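Local coordinates for protein urea carboxylase (Thermus thermophilus, PDB 3OEP) that is of unknown function, a KipI-KipA homologue with cyclophilin-like domains, and probably not the allophanate hydrolase it was once taken for, at residues L289-G295 with P309-W315; G297-E303 with T320-R326. One frame throughout, in Å; residues are numbered along the deposited sequence. Where two conformers were deposited one is given.

Contact 1. Residues L289-G295 with P309-W315; sequences LVAAFAG and PGQSFLW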
loop_
_atom_site.group_PDB
_atom_site.type_symbol
_atom_site.label_atom_id
_atom_site.label_comp_id
_atom_site.label_asym_id
_atom_site.label_seq_id
_atom_site.Cartn_x
_atom_site.Cartn_y
_atom_site.Cartn_z
ATOM N N LEU A 289 -12.516 24.894 17.888
ATOM C CA LEU A 289 -12.868 23.719 17.096
ATOM C C LEU A 289 -13.765 22.790 17.886
ATOM O O LEU A 289 -13.730 22.780 19.116
ATOM C CB LEU A 289 -11.605 22.922 16.729
ATOM C CG LEU A 289 -10.577 23.614 15.846
ATOM C CD1 LEU A 289 -9.271 22.828 15.830
ATOM C CD2 LEU A 289 -11.127 23.792 14.436
ATOM N N VAL A 290 -14.562 22.008 17.167
ATOM C CA VAL A 290 -15.163 20.824 17.736
ATOM C C VAL A 290 -14.469 19.647 17.077
ATOM O O VAL A 290 -14.409 19.545 15.846
ATOM C CB VAL A 290 -16.675 20.785 17.553
ATOM C CG1 VAL A 290 -17.242 19.441 18.015
ATOM C CG2 VAL A 290 -17.308 21.921 18.342
ATOM N N ALA A 291 -13.881 18.801 17.912
ATOM C CA ALA A 291 -13.100 17.669 17.454
ATOM C C ALA A 291 -13.592 16.402 18.134
ATOM O O ALA A 291 -14.317 16.462 19.127
ATOM C CB ALA A 291 -11.606 17.906 17.759
ATOM N N ALA A 292 -13.218 15.249 17.593
ATOM C CA ALA A 292 -13.562 13.978 18.216
ATOM C C ALA A 292 -12.381 13.032 18.155
ATOM O O ALA A 292 -11.654 12.998 17.161
ATOM C CB ALA A 292 -14.766 13.347 17.539
ATOM N N PHE A 293 -12.216 12.275 19.234
ATOM C CA PHE A 293 -11.155 11.307 19.384
ATOM C C PHE A 293 -11.782 9.917 19.425
ATOM O O PHE A 293 -12.762 9.691 20.134
ATOM C CB PHE A 293 -10.370 11.602 20.666
ATOM C CG PHE A 293 -9.399 10.526 21.042
ATOM C CD1 PHE A 293 -9.409 9.984 22.323
ATOM C CD2 PHE A 293 -8.485 10.040 20.118
ATOM C CE1 PHE A 293 -8.518 8.984 22.675
ATOM C CE2 PHE A 293 -7.590 9.037 20.465
ATOM C CZ PHE A 293 -7.614 8.507 21.745
ATOM N N ALA A 294 -11.252 9.004 18.614
ATOM C CA ALA A 294 -11.729 7.625 18.588
ATOM C C ALA A 294 -10.552 6.692 18.339
ATOM O O ALA A 294 -9.452 7.143 18.016
ATOM C CB ALA A 294 -12.810 7.435 17.524
ATOM N N GLY A 295 -10.790 5.395 18.492
ATOM C CA GLY A 295 -9.721 4.408 18.407
ATOM C C GLY A 295 -9.247 3.993 19.782
ATOM O O GLY A 295 -9.991 4.088 20.764
ATOM N N PRO A 309 -11.590 7.754 24.303
ATOM C CA PRO A 309 -12.020 7.712 22.912
ATOM C C PRO A 309 -13.518 7.461 22.784
ATOM O O PRO A 309 -14.126 6.843 23.665
ATOM C CB PRO A 309 -11.201 6.555 22.315
ATOM C CG PRO A 309 -10.828 5.702 23.470
ATOM C CD PRO A 309 -10.729 6.610 24.660
ATOM N N GLY A 310 -14.094 7.968 21.700
ATOM C CA GLY A 310 -15.501 7.791 21.394
ATOM C C GLY A 310 -16.364 8.997 21.703
ATOM O O GLY A 310 -17.578 8.866 21.839
ATOM N N GLN A 311 -15.760 10.176 21.816
ATOM C CA GLN A 311 -16.547 11.374 22.069
ATOM C C GLN A 311 -15.956 12.618 21.434
ATOM O O GLN A 311 -14.762 12.662 21.094
ATOM C CB GLN A 311 -16.740 11.579 23.579
ATOM C CG GLN A 311 -15.472 11.906 24.347
ATOM C CD GLN A 311 -15.663 11.809 25.855
ATOM O OE1 GLN A 311 -15.639 10.719 26.426
ATOM N NE2 GLN A 311 -15.851 12.949 26.502
ATOM N N SER A 312 -16.819 13.620 21.266
ATOM C CA SER A 312 -16.418 14.913 20.734
ATOM C C SER A 312 -16.329 15.932 21.860
ATOM O O SER A 312 -16.933 15.763 22.927
ATOM C CB SER A 312 -17.383 15.395 19.649
ATOM O OG SER A 312 -18.609 15.834 20.197
ATOM N N PHE A 313 -15.578 16.995 21.605
ATOM C CA PHE A 313 -15.272 17.977 22.628
ATOM C C PHE A 313 -14.975 19.325 21.996
ATOM O O PHE A 313 -14.656 19.406 20.807
ATOM C CB PHE A 313 -14.078 17.501 23.471
ATOM C CG PHE A 313 -12.849 17.168 22.664
ATOM C CD1 PHE A 313 -12.674 15.895 22.133
ATOM C CD2 PHE A 313 -11.860 18.120 22.452
ATOM C CE1 PHE A 313 -11.541 15.583 21.394
ATOM C CE2 PHE A 313 -10.721 17.811 21.710
ATOM C CZ PHE A 313 -10.565 16.541 21.182
ATOM N N LEU A 314 -15.089 20.378 22.801
ATOM C CA LEU A 314 -14.711 21.715 22.369
ATOM C C LEU A 314 -13.210 21.865 22.601
ATOM O O LEU A 314 -12.692 21.541 23.669
ATOM C CB LEU A 314 -15.510 22.782 23.132
ATOM C CG LEU A 314 -15.478 24.242 22.636
ATOM C CD1 LEU A 314 -14.143 24.894 22.919
ATOM C CD2 LEU A 314 -15.825 24.374 21.154
ATOM N N TRP A 315 -12.519 22.337 21.572
ATOM C CA TRP A 315 -11.083 22.526 21.601
ATOM C C TRP A 315 -10.832 24.016 21.346
ATOM O O TRP A 315 -10.861 24.471 20.204
ATOM C CB TRP A 315 -10.458 21.625 20.542
ATOM C CG TRP A 315 -8.960 21.635 20.454
ATOM C CD1 TRP A 315 -8.070 22.215 21.318
ATOM C CD2 TRP A 315 -8.175 20.986 19.447
ATOM N NE1 TRP A 315 -6.779 21.991 20.887
ATOM C CE2 TRP A 315 -6.817 21.241 19.742
ATOM C CE3 TRP A 315 -8.489 20.239 18.306
ATOM C CZ2 TRP A 315 -5.776 20.759 18.945
ATOM C CZ3 TRP A 315 -7.448 19.768 17.510
ATOM C CH2 TRP A 315 -6.114 20.033 17.834
#
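Strands 289-295 and 311-315 run antiparallel, their axes 4.6 Å apart at closest and 145° between their directions, with L289 opposite W315, A291 opposite F313 and F293 opposite Q311 as hydrogen-bonded pairs. L289 and W315 exchange two nearly straight bonds, W315 N to L289 O at 2.8 Å and L289 N to W315 O at 2.9 Å. A291 and F313 also exchange two bonds, the one from F313 N more bent (151°). At the far end F293 O takes a firm bond from G310 N, 2.7 Å, and a weak one from Q311 N. G310 and Q311 thus both face F293, which makes a G1 bulge where the chain enters strand 311-315.

L289, A291, F293, Q311, F313 and W315 point to one side of the sheet. The F313 ring is swung back over the partner strand, because its CG lies between the backbone N and the carbonyl carbon (chi1 55°). One ring face therefore covers A291 O near the rim. A291 CB makes an off-centre CH-pi contact with this ring and also touches W315 CE3 at 3.9 Å. L289 and W315 lie side by side, with L289 CD1 3.7 Å from W315 CE3. W315 NE1 bonds to K319 O. The F293 ring lies alongside P309, CE1 to P309 CB 3.6 Å.

A292 and S312 sit on the other side, their CB atoms 3.9 Å apart, and S312 OG bonds to R379 N. V290 and L314 share this side and meet at about a right angle.

Strand 331-336 flanks 289-295 on its other edge. F293, F313 and W315 press on strand 298-302 of a second sheet. This face-to-face packing of antiparallel sheets belongs to a domain of the cyclophilin-like clan.

Contact 2. Residues G297-E303 with T320-R326; sequences GFVALLE and TLRFRPR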
loop_
_atom_site.group_PDB
_atom_site.type_symbol
_atom_site.label_atom_id
_atom_site.label_comp_id
_atom_site.label_asym_id
_atom_site.label_seq_id
_atom_site.Cartn_x
_atom_site.Cartn_y
_atom_site.Cartn_z
ATOM N N GLY A 297 -5.545 2.915 22.485
ATOM C CA GLY A 297 -4.139 3.110 22.806
ATOM C C GLY A 297 -3.798 4.414 23.499
ATOM O O GLY A 297 -2.655 4.603 23.910
ATOM N N PHE A 298 -4.776 5.310 23.638
ATOM C CA PHE A 298 -4.552 6.621 24.261
ATOM C C PHE A 298 -5.800 7.148 24.949
ATOM O O PHE A 298 -6.910 6.705 24.674
ATOM C CB PHE A 298 -4.184 7.684 23.223
ATOM C CG PHE A 298 -3.081 7.295 22.293
ATOM C CD1 PHE A 298 -1.772 7.662 22.563
ATOM C CD2 PHE A 298 -3.358 6.606 21.119
ATOM C CE1 PHE A 298 -0.747 7.322 21.693
ATOM C CE2 PHE A 298 -2.341 6.262 20.244
ATOM C CZ PHE A 298 -1.032 6.623 20.528
ATOM N N VAL A 299 -5.595 8.116 25.832
ATOM C CA VAL A 299 -6.650 9.035 26.244
ATOM C C VAL A 299 -6.171 10.421 25.852
ATOM O O VAL A 299 -4.983 10.728 25.970
ATOM C CB VAL A 299 -6.963 8.976 27.762
ATOM C CG1 VAL A 299 -7.587 7.628 28.126
ATOM C CG2 VAL A 299 -5.720 9.248 28.593
ATOM N N ALA A 300 -7.078 11.240 25.334
ATOM C CA ALA A 300 -6.735 12.597 24.956
ATOM C C ALA A 300 -6.660 13.452 26.216
ATOM O O ALA A 300 -7.382 13.208 27.188
ATOM C CB ALA A 300 -7.755 13.160 23.966
ATOM N N LEU A 301 -5.767 14.438 26.188
ATOM C CA LEU A 301 -5.535 15.329 27.323
ATOM C C LEU A 301 -5.720 16.763 26.869
ATOM O O LEU A 301 -5.012 17.230 25.974
ATOM C CB LEU A 301 -4.117 15.169 27.876
ATOM C CG LEU A 301 -3.732 13.852 28.538
ATOM C CD1 LEU A 301 -2.289 13.926 29.016
ATOM C CD2 LEU A 301 -4.659 13.538 29.689
ATOM N N LEU A 302 -6.670 17.467 27.484
ATOM C CA LEU A 302 -6.952 18.849 27.119
ATOM C C LEU A 302 -7.308 19.636 28.371
ATOM O O LEU A 302 -8.233 19.265 29.090
ATOM C CB LEU A 302 -8.108 18.907 26.117
ATOM C CG LEU A 302 -8.521 20.301 25.636
ATOM C CD1 LEU A 302 -7.382 20.953 24.871
ATOM C CD2 LEU A 302 -9.783 20.225 24.779
ATOM N N GLU A 303 -6.561 20.713 28.620
ATOM C CA GLU A 303 -6.803 21.600 29.768
ATOM C C GLU A 303 -6.891 20.831 31.092
ATOM O O GLU A 303 -7.732 21.131 31.944
ATOM C CB GLU A 303 -8.069 22.435 29.539
ATOM C CG GLU A 303 -7.990 23.361 28.328
ATOM C CD GLU A 303 -9.241 24.194 28.148
ATOM O OE1 GLU A 303 -10.200 23.706 27.513
ATOM O OE2 GLU A 303 -9.262 25.343 28.636
ATOM N N THR A 320 -3.727 23.378 24.025
ATOM C CA THR A 320 -2.930 22.281 23.501
ATOM C C THR A 320 -3.538 20.932 23.854
ATOM O O THR A 320 -3.904 20.672 25.005
ATOM C CB THR A 320 -1.484 22.381 24.000
ATOM O OG1 THR A 320 -0.936 23.631 23.555
ATOM C CG2 THR A 320 -0.625 21.220 23.471
ATOM N N LEU A 321 -3.646 20.093 22.830
ATOM C CA LEU A 321 -4.198 18.753 22.920
ATOM C C LEU A 321 -3.050 17.745 22.842
ATOM O O LEU A 321 -2.201 17.827 21.945
ATOM C CB LEU A 321 -5.163 18.536 21.757
ATOM C CG LEU A 321 -5.872 17.188 21.654
ATOM C CD1 LEU A 321 -6.778 16.947 22.854
ATOM C CD2 LEU A 321 -6.658 17.150 20.333
ATOM N N ARG A 322 -3.029 16.800 23.777
ATOM C CA ARG A 322 -2.003 15.757 23.814
ATOM C C ARG A 322 -2.687 14.407 23.918
ATOM O O ARG A 322 -3.898 14.332 24.160
ATOM C CB ARG A 322 -1.077 15.959 25.015
ATOM C CG ARG A 322 -0.267 17.248 24.982
ATOM C CD ARG A 322 0.499 17.461 26.282
ATOM N NE ARG A 322 1.328 18.669 26.234
ATOM C CZ ARG A 322 0.917 19.901 26.531
ATOM N NH1 ARG A 322 -0.335 20.141 26.917
ATOM N NH2 ARG A 322 1.776 20.913 26.446
ATOM N N PHE A 323 -1.910 13.343 23.741
ATOM C CA PHE A 323 -2.451 11.989 23.795
ATOM C C PHE A 323 -1.588 11.143 24.705
ATOM O O PHE A 323 -0.425 10.883 24.406
ATOM C CB PHE A 323 -2.545 11.400 22.396
ATOM C CG PHE A 323 -3.442 12.191 21.489
ATOM C CD1 PHE A 323 -4.811 11.995 21.509
ATOM C CD2 PHE A 323 -2.916 13.182 20.669
ATOM C CE1 PHE A 323 -5.650 12.747 20.692
ATOM C CE2 PHE A 323 -3.749 13.936 19.847
ATOM C CZ PHE A 323 -5.115 13.718 19.863
ATOM N N ARG A 324 -2.161 10.760 25.838
ATOM C CA ARG A 324 -1.470 9.966 26.837
ATOM C C ARG A 324 -1.621 8.485 26.506
ATOM O O ARG A 324 -2.733 7.981 26.475
ATOM C CB ARG A 324 -2.071 10.258 28.213
ATOM C CG ARG A 324 -1.452 9.483 29.361
ATOM C CD ARG A 324 -2.028 9.970 30.688
ATOM N NE ARG A 324 -1.583 11.326 31.008
ATOM C CZ ARG A 324 -2.140 12.125 31.922
ATOM N NH1 ARG A 324 -3.195 11.732 32.628
ATOM N NH2 ARG A 324 -1.636 13.337 32.128
ATOM N N PRO A 325 -0.507 7.775 26.264
ATOM C CA PRO A 325 -0.647 6.351 25.963
ATOM C C PRO A 325 -1.347 5.590 27.088
ATOM O O PRO A 325 -1.075 5.834 28.262
ATOM C CB PRO A 325 0.801 5.886 25.790
ATOM C CG PRO A 325 1.532 7.115 25.373
ATOM C CD PRO A 325 0.889 8.230 26.123
ATOM N N ARG A 326 -2.258 4.690 26.732
ATOM C CA ARG A 326 -2.995 3.930 27.734
ATOM C C ARG A 326 -3.623 2.678 27.164
ATOM O O ARG A 326 -4.186 2.694 26.066
ATOM C CB ARG A 326 -4.104 4.778 28.359
ATOM C CG ARG A 326 -4.981 3.994 29.343
ATOM C CD ARG A 326 -5.763 4.899 30.256
ATOM N NE ARG A 326 -4.889 5.810 30.991
ATOM C CZ ARG A 326 -5.314 6.849 31.704
ATOM N NH1 ARG A 326 -6.614 7.116 31.802
ATOM N NH2 ARG A 326 -4.433 7.625 32.327
HETATM O O HOH W 1 -2.741 18.778 26.983
HETATM O O HOH W 2 -4.590 21.956 27.195
#
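F298 and F323 cross at about a right angle, with F298 CD1 3.8 Å from F323 CB. The same ring carbon touches P325 CA. F323 reaches past A300, whose CB lies 3.9 Å from F323 CE1. Further along, L321 CD1 meets A300 CB and L302 CB, so the small alanine is flanked by larger apolar groups.

V299, L301, R322 and R324 point to the opposite side. V299 CG2 sits over the centre of the R326 guanidinium, 3.9 Å above its plane. R326 reaches back there through a bend at chi3 (-56°). R324 also bends at chi3, and L301 crosses it at about a right angle. L301 has two conformers, so its detailed fit over the R324 guanidinium is doubtful. E306 forms salt bridges with both arginines, through OE2 to R324 NH1 and OE1 to R326 NH1. A water at the edge of the R322 guanidinium, in its plane, accepts from NH1 at 2.8 Å and donates to L301 O and T320 O.

The backbones pair antiparallel, V299 with R324 and L301 with R322. R326 N adds a bond to G297 O, 2.9 Å long, arriving above the carbonyl plane.

Strand 305-307 lies beside 298-302, and strand 282-285 beside 320-325. F298, A300, L302 and L321 rest on strands 289-295 and 311-315.

The centres of contacts 1 and 2 lie about 11 Å apart, in two different antiparallel sheets that pack against each other. Along the chain the segments alternate: 289-295, 297-303, 309-315, 320-326. The chain therefore passes from one sheet to the other and back, and the strands of each contact enclose one strand of the other, along with strand 305-307. The join is mostly apolar side chains, with some backbone carbonyl oxygens against them. F293 CE1 lies 3.4 Å from F298 O, W315 CZ2 packs on L321 CB, and F313 on L302. These facing side chains form a shared apolar layer within the carboxyltransferase subdomain A and B region.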